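Local coordinates for RagB/SusD domain protein (Flavobacterium johnsoniae, PDB 5J90) that binds chitin and, as a SusD homolog, probably helps capture chitin chains at the outer membrane for uptake, at residues I274-F287 / I420-G432. Numbering follows the deposited sequence.
Sequences IMKGYQDPRIASYF and IITQKWIAGFPEG
Gln423 OE1 accepts from Arg282 NH2 at 3.1 Å, on a lone pair in its carbonyl plane, and also from a water that bridges to Arg282 NH1 and Gln423 O. The glutamine chain bends at its second torsion (chi2 -59°), bringing its amide to the guanidinium edge, nearly coplanar with it. Asp280 holds the guanidinium from the side: Asp280 OD1 takes Arg282 NE in an almost straight bond (176°) and Asp280 OD2 takes Arg282 NH2 at 2.8 Å. The Arg282 backbone N adds a capping bond to OD1. Over one guanidinium face sits Ile426 CG2, 3.4 Å from Arg282 CZ, while Ile426 CD1 reaches Ile274 and the edge of the Tyr278 ring. Farther along, Tyr286 OH donates to Ile426 O at 2.7 Å, from above the carbonyl plane. Phe429 lies in an offset stack on Tyr286, planes 25° apart, and Phe429 CZ comes within 3.4 Å of Phe287 CE1. Ser364 also bonds Arg282 NH1, and Tyr376 binds Gln423 NE2. Deep in the helical body of this SusD-family protein, where helices 269-277 and 283-286 and their connecting turn pack on the end of helix 413-428, Asp280 probably balances the arginine's charge, and the bonds to Asp280 and Gln423 fix the guanidinium's rotation.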
ATOM      1  N   ILE A 274      -0.763  21.089 -21.767  1.00 11.75           N
ATOM      2  CA  ILE A 274      -0.800  19.881 -22.577  1.00 12.62           C
ATOM      3  C   ILE A 274      -1.492  20.095 -23.922  1.00 12.52           C
ATOM      4  O   ILE A 274      -0.952  19.730 -24.965  1.00 13.37           O
ATOM      5  CB  ILE A 274      -1.419  18.716 -21.778  1.00 11.20           C
ATOM      6  CG1 ILE A 274      -0.481  18.353 -20.622  1.00 13.68           C
ATOM      7  CG2 ILE A 274      -1.672  17.516 -22.680  1.00 11.93           C
ATOM      8  CD1 ILE A 274      -1.032  17.303 -19.654  1.00 13.01           C
ATOM      9  N   MET A 275      -2.680  20.686 -23.911  1.00 13.42           N
ATOM     10  CA  MET A 275      -3.424  20.832 -25.161  1.00 12.38           C
ATOM     11  C   MET A 275      -2.836  21.904 -26.095  1.00 14.34           C
ATOM     12  O   MET A 275      -2.809  21.708 -27.313  1.00 15.46           O
ATOM     13  CB  MET A 275      -4.929  21.011 -24.905  1.00 13.97           C
ATOM     14  CG  MET A 275      -5.547  19.775 -24.221  1.00 15.55           C
ATOM     15  SD  MET A 275      -7.351  19.698 -24.246  1.00 15.00           S
ATOM     16  CE  MET A 275      -7.632  19.303 -25.972  1.00 12.54           C
ATOM     17  N   LYS A 276      -2.342  23.006 -25.537  1.00 13.50           N
ATOM     18  CA  LYS A 276      -1.637  23.996 -26.362  1.00 14.71           C
ATOM     19  C   LYS A 276      -0.335  23.423 -26.908  1.00 17.26           C
ATOM     20  O   LYS A 276       0.017  23.661 -28.064  1.00 17.65           O
ATOM     21  CB  LYS A 276      -1.323  25.261 -25.569  1.00 16.91           C
ATOM     22  CG  LYS A 276      -2.435  26.277 -25.500  1.00 20.48           C
ATOM     23  CD  LYS A 276      -1.855  27.589 -24.990  1.00 30.18           C
ATOM     24  CE  LYS A 276      -2.786  28.763 -25.195  1.00 34.43           C
ATOM     25  NZ  LYS A 276      -2.294  29.945 -24.428  1.00 27.29           N
ATOM     26  N   GLY A 277       0.392  22.678 -26.080  1.00 14.48           N
ATOM     27  CA  GLY A 277       1.653  22.094 -26.510  1.00 14.72           C
ATOM     28  C   GLY A 277       1.471  21.233 -27.744  1.00 15.65           C
ATOM     29  O   GLY A 277       2.264  21.289 -28.691  1.00 17.84           O
ATOM     30  N   TYR A 278       0.410  20.433 -27.738  1.00 15.16           N
ATOM     31  CA  TYR A 278       0.106  19.551 -28.856  1.00 15.17           C
ATOM     32  C   TYR A 278      -0.680  20.239 -29.973  1.00 14.78           C
ATOM     33  O   TYR A 278      -0.964  19.614 -30.987  1.00 15.09           O
ATOM     34  CB  TYR A 278      -0.715  18.351 -28.375  1.00 14.98           C
ATOM     35  CG  TYR A 278       0.033  17.289 -27.584  1.00 15.27           C
ATOM     36  CD1 TYR A 278       1.408  17.099 -27.718  1.00 13.75           C
ATOM     37  CD2 TYR A 278      -0.659  16.449 -26.718  1.00 14.74           C
ATOM     38  CE1 TYR A 278       2.071  16.104 -26.998  1.00 14.19           C
ATOM     39  CE2 TYR A 278      -0.010  15.460 -26.001  1.00 13.44           C
ATOM     40  CZ  TYR A 278       1.351  15.288 -26.138  1.00 13.39           C
ATOM     41  OH  TYR A 278       1.978  14.286 -25.418  1.00 13.71           O
ATOM     42  N   GLN A 279      -1.039  21.508 -29.780  1.00 13.84           N
ATOM     43  CA  GLN A 279      -1.932  22.215 -30.709  1.00 15.60           C
ATOM     44  C   GLN A 279      -3.147  21.349 -31.022  1.00 16.80           C
ATOM     45  O   GLN A 279      -3.529  21.151 -32.174  1.00 16.80           O
ATOM     46  CB  GLN A 279      -1.197  22.607 -31.993  1.00 18.43           C
ATOM     47  CG  GLN A 279      -0.086  23.616 -31.768  1.00 21.88           C
ATOM     48  CD  GLN A 279       0.603  24.018 -33.057  1.00 35.54           C
ATOM     49  OE1 GLN A 279       0.002  23.986 -34.132  1.00 35.32           O
ATOM     50  NE2 GLN A 279       1.872  24.392 -32.955  1.00 41.99           N
ATOM     51  N   ASP A 280      -3.741  20.821 -29.958  1.00 15.14           N
ATOM     52  CA  ASP A 280      -4.787  19.823 -30.060  1.00 12.58           C
ATOM     53  C   ASP A 280      -6.097  20.475 -30.497  1.00 12.14           C
ATOM     54  O   ASP A 280      -6.597  21.363 -29.811  1.00 13.31           O
ATOM     55  CB  ASP A 280      -4.935  19.179 -28.676  1.00 14.07           C
ATOM     56  CG  ASP A 280      -5.724  17.896 -28.704  1.00 12.97           C
ATOM     57  OD1 ASP A 280      -6.787  17.854 -29.344  1.00 12.58           O
ATOM     58  OD2 ASP A 280      -5.268  16.908 -28.072  1.00 13.14           O
ATOM     59  N   PRO A 281      -6.668  20.028 -31.628  1.00 12.40           N
ATOM     60  CA  PRO A 281      -7.894  20.669 -32.124  1.00 15.09           C
ATOM     61  C   PRO A 281      -9.110  20.437 -31.227  1.00 16.40           C
ATOM     62  O   PRO A 281     -10.121  21.120 -31.393  1.00 17.06           O
ATOM     63  CB  PRO A 281      -8.108  20.018 -33.495  1.00 15.63           C
ATOM     64  CG  PRO A 281      -7.406  18.708 -33.407  1.00 17.05           C
ATOM     65  CD  PRO A 281      -6.209  18.951 -32.523  1.00 14.34           C
ATOM     66  N   ARG A 282      -9.024  19.500 -30.284  1.00 12.59           N
ATOM     67  CA  ARG A 282     -10.127  19.288 -29.349  1.00 13.47           C
ATOM     68  C   ARG A 282     -10.277  20.448 -28.369  1.00 13.72           C
ATOM     69  O   ARG A 282     -11.303  20.571 -27.704  1.00 13.78           O
ATOM     70  CB  ARG A 282      -9.951  17.960 -28.595  1.00 11.52           C
ATOM     71  CG  ARG A 282     -10.158  16.748 -29.491  1.00 11.86           C
ATOM     72  CD  ARG A 282      -9.729  15.443 -28.803  1.00 12.17           C
ATOM     73  NE  ARG A 282      -8.277  15.362 -28.668  1.00 10.49           N
ATOM     74  CZ  ARG A 282      -7.623  14.266 -28.287  1.00 10.73           C
ATOM     75  NH1 ARG A 282      -8.300  13.158 -28.004  1.00 11.71           N
ATOM     76  NH2 ARG A 282      -6.304  14.282 -28.201  1.00 11.19           N
ATOM     77  N   ILE A 283      -9.269  21.314 -28.306  1.00 12.45           N
ATOM     78  CA  ILE A 283      -9.270  22.412 -27.351  1.00 13.11           C
ATOM     79  C   ILE A 283     -10.466  23.342 -27.567  1.00 12.45           C
ATOM     80  O   ILE A 283     -10.989  23.913 -26.614  1.00 13.53           O
ATOM     81  CB  ILE A 283      -7.945  23.206 -27.414  1.00 12.97           C
ATOM     82  CG1 ILE A 283      -7.688  23.970 -26.117  1.00 14.81           C
ATOM     83  CG2 ILE A 283      -7.927  24.144 -28.619  1.00 15.61           C
ATOM     84  CD1 ILE A 283      -6.297  24.573 -26.058  1.00 17.49           C
ATOM     85  N   ALA A 284     -10.910  23.457 -28.817  1.00 13.87           N
ATOM     86  CA  ALA A 284     -11.933  24.435 -29.178  1.00 15.36           C
ATOM     87  C   ALA A 284     -13.314  24.078 -28.636  1.00 15.63           C
ATOM     88  O   ALA A 284     -14.097  24.963 -28.307  1.00 17.38           O
ATOM     89  CB  ALA A 284     -11.982  24.620 -30.685  1.00 17.52           C
ATOM     90  N   SER A 285     -13.621  22.790 -28.542  1.00 15.44           N
ATOM     91  CA  SER A 285     -14.901  22.398 -27.967  1.00 15.89           C
ATOM     92  C   SER A 285     -14.787  22.153 -26.463  1.00 12.62           C
ATOM     93  O   SER A 285     -15.779  22.248 -25.749  1.00 13.76           O
ATOM     94  CB  SER A 285     -15.497  21.183 -28.675  1.00 18.02           C
ATOM     95  OG  SER A 285     -14.679  20.034 -28.531  1.00 17.84           O
ATOM     96  N   TYR A 286     -13.580  21.861 -25.984  1.00 13.74           N
ATOM     97  CA  TYR A 286     -13.378  21.641 -24.552  1.00 12.30           C
ATOM     98  C   TYR A 286     -13.492  22.942 -23.763  1.00 11.45           C
ATOM     99  O   TYR A 286     -14.008  22.952 -22.639  1.00 11.40           O
ATOM    100  CB  TYR A 286     -12.001  21.022 -24.265  1.00 11.75           C
ATOM    101  CG  TYR A 286     -11.864  19.538 -24.543  1.00 10.73           C
ATOM    102  CD1 TYR A 286     -12.811  18.845 -25.288  1.00 12.63           C
ATOM    103  CD2 TYR A 286     -10.772  18.836 -24.050  1.00 11.23           C
ATOM    104  CE1 TYR A 286     -12.677  17.481 -25.532  1.00 12.09           C
ATOM    105  CE2 TYR A 286     -10.625  17.482 -24.298  1.00 11.09           C
ATOM    106  CZ  TYR A 286     -11.577  16.809 -25.027  1.00 10.54           C
ATOM    107  OH  TYR A 286     -11.444  15.461 -25.270  1.00 11.64           O
ATOM    108  N   PHE A 287     -12.998  24.033 -24.358  1.00 13.89           N
ATOM    109  CA  PHE A 287     -12.881  25.319 -23.676  1.00 11.92           C
ATOM    110  C   PHE A 287     -13.311  26.475 -24.567  1.00 13.35           C
ATOM    111  O   PHE A 287     -13.323  26.351 -25.786  1.00 13.52           O
ATOM    112  CB  PHE A 287     -11.440  25.528 -23.215  1.00 12.46           C
ATOM    113  CG  PHE A 287     -10.929  24.405 -22.358  1.00 11.35           C
ATOM    114  CD1 PHE A 287     -11.419  24.237 -21.079  1.00 12.56           C
ATOM    115  CD2 PHE A 287      -9.991  23.508 -22.840  1.00 12.77           C
ATOM    116  CE1 PHE A 287     -10.981  23.194 -20.275  1.00 11.46           C
ATOM    117  CE2 PHE A 287      -9.542  22.454 -22.049  1.00 12.59           C
ATOM    118  CZ  PHE A 287     -10.038  22.299 -20.764  1.00 12.58           C
ATOM    119  N   ILE A 420       0.029   6.681 -23.570  1.00  9.03           N
ATOM    120  CA  ILE A 420      -1.325   6.138 -23.498  1.00  9.20           C
ATOM    121  C   ILE A 420      -2.206   6.901 -22.505  1.00  9.68           C
ATOM    122  O   ILE A 420      -3.324   7.319 -22.832  1.00  9.37           O
ATOM    123  CB  ILE A 420      -1.289   4.642 -23.132  1.00  8.84           C
ATOM    124  CG1 ILE A 420      -0.697   3.844 -24.296  1.00  9.46           C
ATOM    125  CG2 ILE A 420      -2.682   4.141 -22.790  1.00 10.01           C
ATOM    126  CD1 ILE A 420      -0.298   2.412 -23.925  1.00 11.43           C
ATOM    127  N   ILE A 421      -1.697   7.099 -21.296  1.00  8.21           N
ATOM    128  CA  ILE A 421      -2.493   7.762 -20.266  1.00  8.19           C
ATOM    129  C   ILE A 421      -2.702   9.248 -20.589  1.00  9.53           C
ATOM    130  O   ILE A 421      -3.758   9.802 -20.291  1.00  9.31           O
ATOM    131  CB  ILE A 421      -1.880   7.578 -18.859  1.00  7.99           C
ATOM    132  CG1 ILE A 421      -1.753   6.084 -18.504  1.00  8.30           C
ATOM    133  CG2 ILE A 421      -2.716   8.311 -17.812  1.00  8.29           C
ATOM    134  CD1 ILE A 421      -3.058   5.321 -18.512  1.00  9.21           C
ATOM    135  N   THR A 422      -1.716   9.897 -21.212  1.00  9.36           N
ATOM    136  CA  THR A 422      -1.898  11.297 -21.614  1.00  9.23           C
ATOM    137  C   THR A 422      -3.068  11.417 -22.595  1.00  8.81           C
ATOM    138  O   THR A 422      -3.945  12.271 -22.431  1.00  8.88           O
ATOM    139  CB  THR A 422      -0.619  11.874 -22.258  1.00 10.22           C
ATOM    140  OG1 THR A 422       0.429  11.909 -21.283  1.00 10.90           O
ATOM    141  CG2 THR A 422      -0.857  13.290 -22.779  1.00 10.71           C
ATOM    142  N   GLN A 423      -3.096  10.542 -23.595  1.00 10.04           N
ATOM    143  CA  GLN A 423      -4.173  10.582 -24.582  1.00  9.33           C
ATOM    144  C   GLN A 423      -5.513  10.176 -23.971  1.00 10.21           C
ATOM    145  O   GLN A 423      -6.565  10.724 -24.314  1.00 10.12           O
ATOM    146  CB  GLN A 423      -3.803   9.744 -25.804  1.00  9.66           C
ATOM    147  CG  GLN A 423      -2.728  10.429 -26.649  1.00 10.81           C
ATOM    148  CD  GLN A 423      -3.168  11.801 -27.148  1.00 11.20           C
ATOM    149  OE1 GLN A 423      -4.315  11.990 -27.558  1.00 11.34           O
ATOM    150  NE2 GLN A 423      -2.249  12.767 -27.115  1.00 12.25           N
ATOM    151  N   LYS A 424      -5.467   9.238 -23.033  1.00  9.33           N
ATOM    152  CA  LYS A 424      -6.656   8.819 -22.305  1.00  8.07           C
ATOM    153  C   LYS A 424      -7.220   9.993 -21.495  1.00  8.80           C
ATOM    154  O   LYS A 424      -8.434  10.260 -21.497  1.00  9.61           O
ATOM    155  CB  LYS A 424      -6.245   7.671 -21.382  1.00  9.94           C
ATOM    156  CG  LYS A 424      -7.365   6.891 -20.761  1.00  9.49           C
ATOM    157  CD  LYS A 424      -6.736   5.750 -19.949  1.00  9.86           C
ATOM    158  CE  LYS A 424      -7.772   4.895 -19.283  1.00 10.25           C
ATOM    159  NZ  LYS A 424      -7.110   4.078 -18.224  1.00  9.60           N
ATOM    160  N   TRP A 425      -6.325  10.704 -20.823  1.00  8.15           N
ATOM    161  CA  TRP A 425      -6.674  11.871 -20.026  1.00  8.66           C
ATOM    162  C   TRP A 425      -7.328  12.953 -20.902  1.00  9.62           C
ATOM    163  O   TRP A 425      -8.373  13.496 -20.544  1.00  9.43           O
ATOM    164  CB  TRP A 425      -5.402  12.362 -19.336  1.00  8.55           C
ATOM    165  CG  TRP A 425      -5.473  13.570 -18.427  1.00  8.90           C
ATOM    166  CD1 TRP A 425      -5.714  13.575 -17.080  1.00  8.87           C
ATOM    167  CD2 TRP A 425      -5.169  14.928 -18.781  1.00  9.02           C
ATOM    168  NE1 TRP A 425      -5.620  14.851 -16.584  1.00  8.68           N
ATOM    169  CE2 TRP A 425      -5.294  15.706 -17.609  1.00  8.35           C
ATOM    170  CE3 TRP A 425      -4.826  15.565 -19.981  1.00 10.27           C
ATOM    171  CZ2 TRP A 425      -5.071  17.083 -17.594  1.00  9.60           C
ATOM    172  CZ3 TRP A 425      -4.616  16.940 -19.966  1.00 10.38           C
ATOM    173  CH2 TRP A 425      -4.739  17.682 -18.782  1.00  9.89           C
ATOM    174  N   ILE A 426      -6.743  13.245 -22.061  1.00  9.15           N
ATOM    175  CA  ILE A 426      -7.360  14.241 -22.942  1.00 10.42           C
ATOM    176  C   ILE A 426      -8.755  13.784 -23.383  1.00  9.67           C
ATOM    177  O   ILE A 426      -9.710  14.564 -23.349  1.00  9.65           O
ATOM    178  CB  ILE A 426      -6.494  14.570 -24.186  1.00  8.92           C
ATOM    179  CG1 ILE A 426      -5.151  15.165 -23.768  1.00  9.81           C
ATOM    180  CG2 ILE A 426      -7.238  15.552 -25.111  1.00 10.21           C
ATOM    181  CD1 ILE A 426      -4.128  15.262 -24.913  1.00 12.61           C
ATOM    182  N   ALA A 427      -8.875  12.525 -23.798  1.00  8.82           N
ATOM    183  CA  ALA A 427     -10.135  12.003 -24.316  1.00  9.14           C
ATOM    184  C   ALA A 427     -11.272  12.008 -23.292  1.00 10.30           C
ATOM    185  O   ALA A 427     -12.441  12.141 -23.664  1.00 10.42           O
ATOM    186  CB  ALA A 427      -9.933  10.596 -24.889  1.00  9.72           C
ATOM    187  N   GLY A 428     -10.937  11.851 -22.006  1.00  8.95           N
ATOM    188  CA  GLY A 428     -11.956  11.690 -20.980  1.00  9.58           C
ATOM    189  C   GLY A 428     -12.524  12.982 -20.420  1.00 10.08           C
ATOM    190  O   GLY A 428     -13.451  12.930 -19.621  1.00 10.61           O
ATOM    191  N   PHE A 429     -11.985  14.129 -20.836  1.00  9.72           N
ATOM    192  CA  PHE A 429     -12.491  15.417 -20.377  1.00  9.59           C
ATOM    193  C   PHE A 429     -13.981  15.507 -20.704  1.00 12.03           C
ATOM    194  O   PHE A 429     -14.393  15.087 -21.791  1.00 12.46           O
ATOM    195  CB  PHE A 429     -11.717  16.546 -21.069  1.00 10.97           C
ATOM    196  CG  PHE A 429     -12.148  17.921 -20.642  1.00 10.51           C
ATOM    197  CD1 PHE A 429     -13.083  18.630 -21.392  1.00 11.18           C
ATOM    198  CD2 PHE A 429     -11.629  18.503 -19.497  1.00 10.58           C
ATOM    199  CE1 PHE A 429     -13.493  19.894 -21.000  1.00 11.28           C
ATOM    200  CE2 PHE A 429     -12.038  19.770 -19.101  1.00 10.42           C
ATOM    201  CZ  PHE A 429     -12.973  20.463 -19.859  1.00 12.12           C
ATOM    202  N   PRO A 430     -14.801  16.058 -19.784  1.00 11.15           N
ATOM    203  CA  PRO A 430     -14.510  16.708 -18.500  1.00 11.93           C
ATOM    204  C   PRO A 430     -14.731  15.809 -17.269  1.00 12.03           C
ATOM    205  O   PRO A 430     -14.954  16.323 -16.167  1.00 10.78           O
ATOM    206  CB  PRO A 430     -15.543  17.836 -18.479  1.00 12.37           C
ATOM    207  CG  PRO A 430     -16.751  17.186 -19.075  1.00 12.41           C
ATOM    208  CD  PRO A 430     -16.226  16.216 -20.138  1.00 13.62           C
ATOM    209  N   GLU A 431     -14.675  14.492 -17.446  1.00 10.77           N
ATOM    210  CA  GLU A 431     -14.996  13.566 -16.348  1.00  9.47           C
ATOM    211  C   GLU A 431     -13.797  13.334 -15.403  1.00 10.37           C
ATOM    212  O   GLU A 431     -13.027  12.379 -15.535  1.00  9.86           O
ATOM    213  CB  GLU A 431     -15.544  12.250 -16.913  1.00 10.92           C
ATOM    214  CG  GLU A 431     -16.491  11.505 -15.975  1.00 10.85           C
ATOM    215  CD  GLU A 431     -15.826  11.122 -14.662  1.00 10.04           C
ATOM    216  OE1 GLU A 431     -15.152  10.066 -14.612  1.00  9.90           O
ATOM    217  OE2 GLU A 431     -15.960  11.883 -13.682  1.00 10.58           O
ATOM    218  N   GLY A 432     -13.664  14.222 -14.431  1.00 10.90           N
ATOM    219  CA  GLY A 432     -12.475  14.263 -13.604  1.00  9.81           C
ATOM    220  C   GLY A 432     -12.238  13.082 -12.684  1.00  9.13           C
ATOM    221  O   GLY A 432     -11.093  12.822 -12.332  1.00  9.08           O
TER
HETATM  222  O   HOH W   1       0.382  11.888 -25.982  1.00 13.46           O
HETATM  223  O   HOH W   2      -6.786  10.935 -27.157  1.00 10.57           O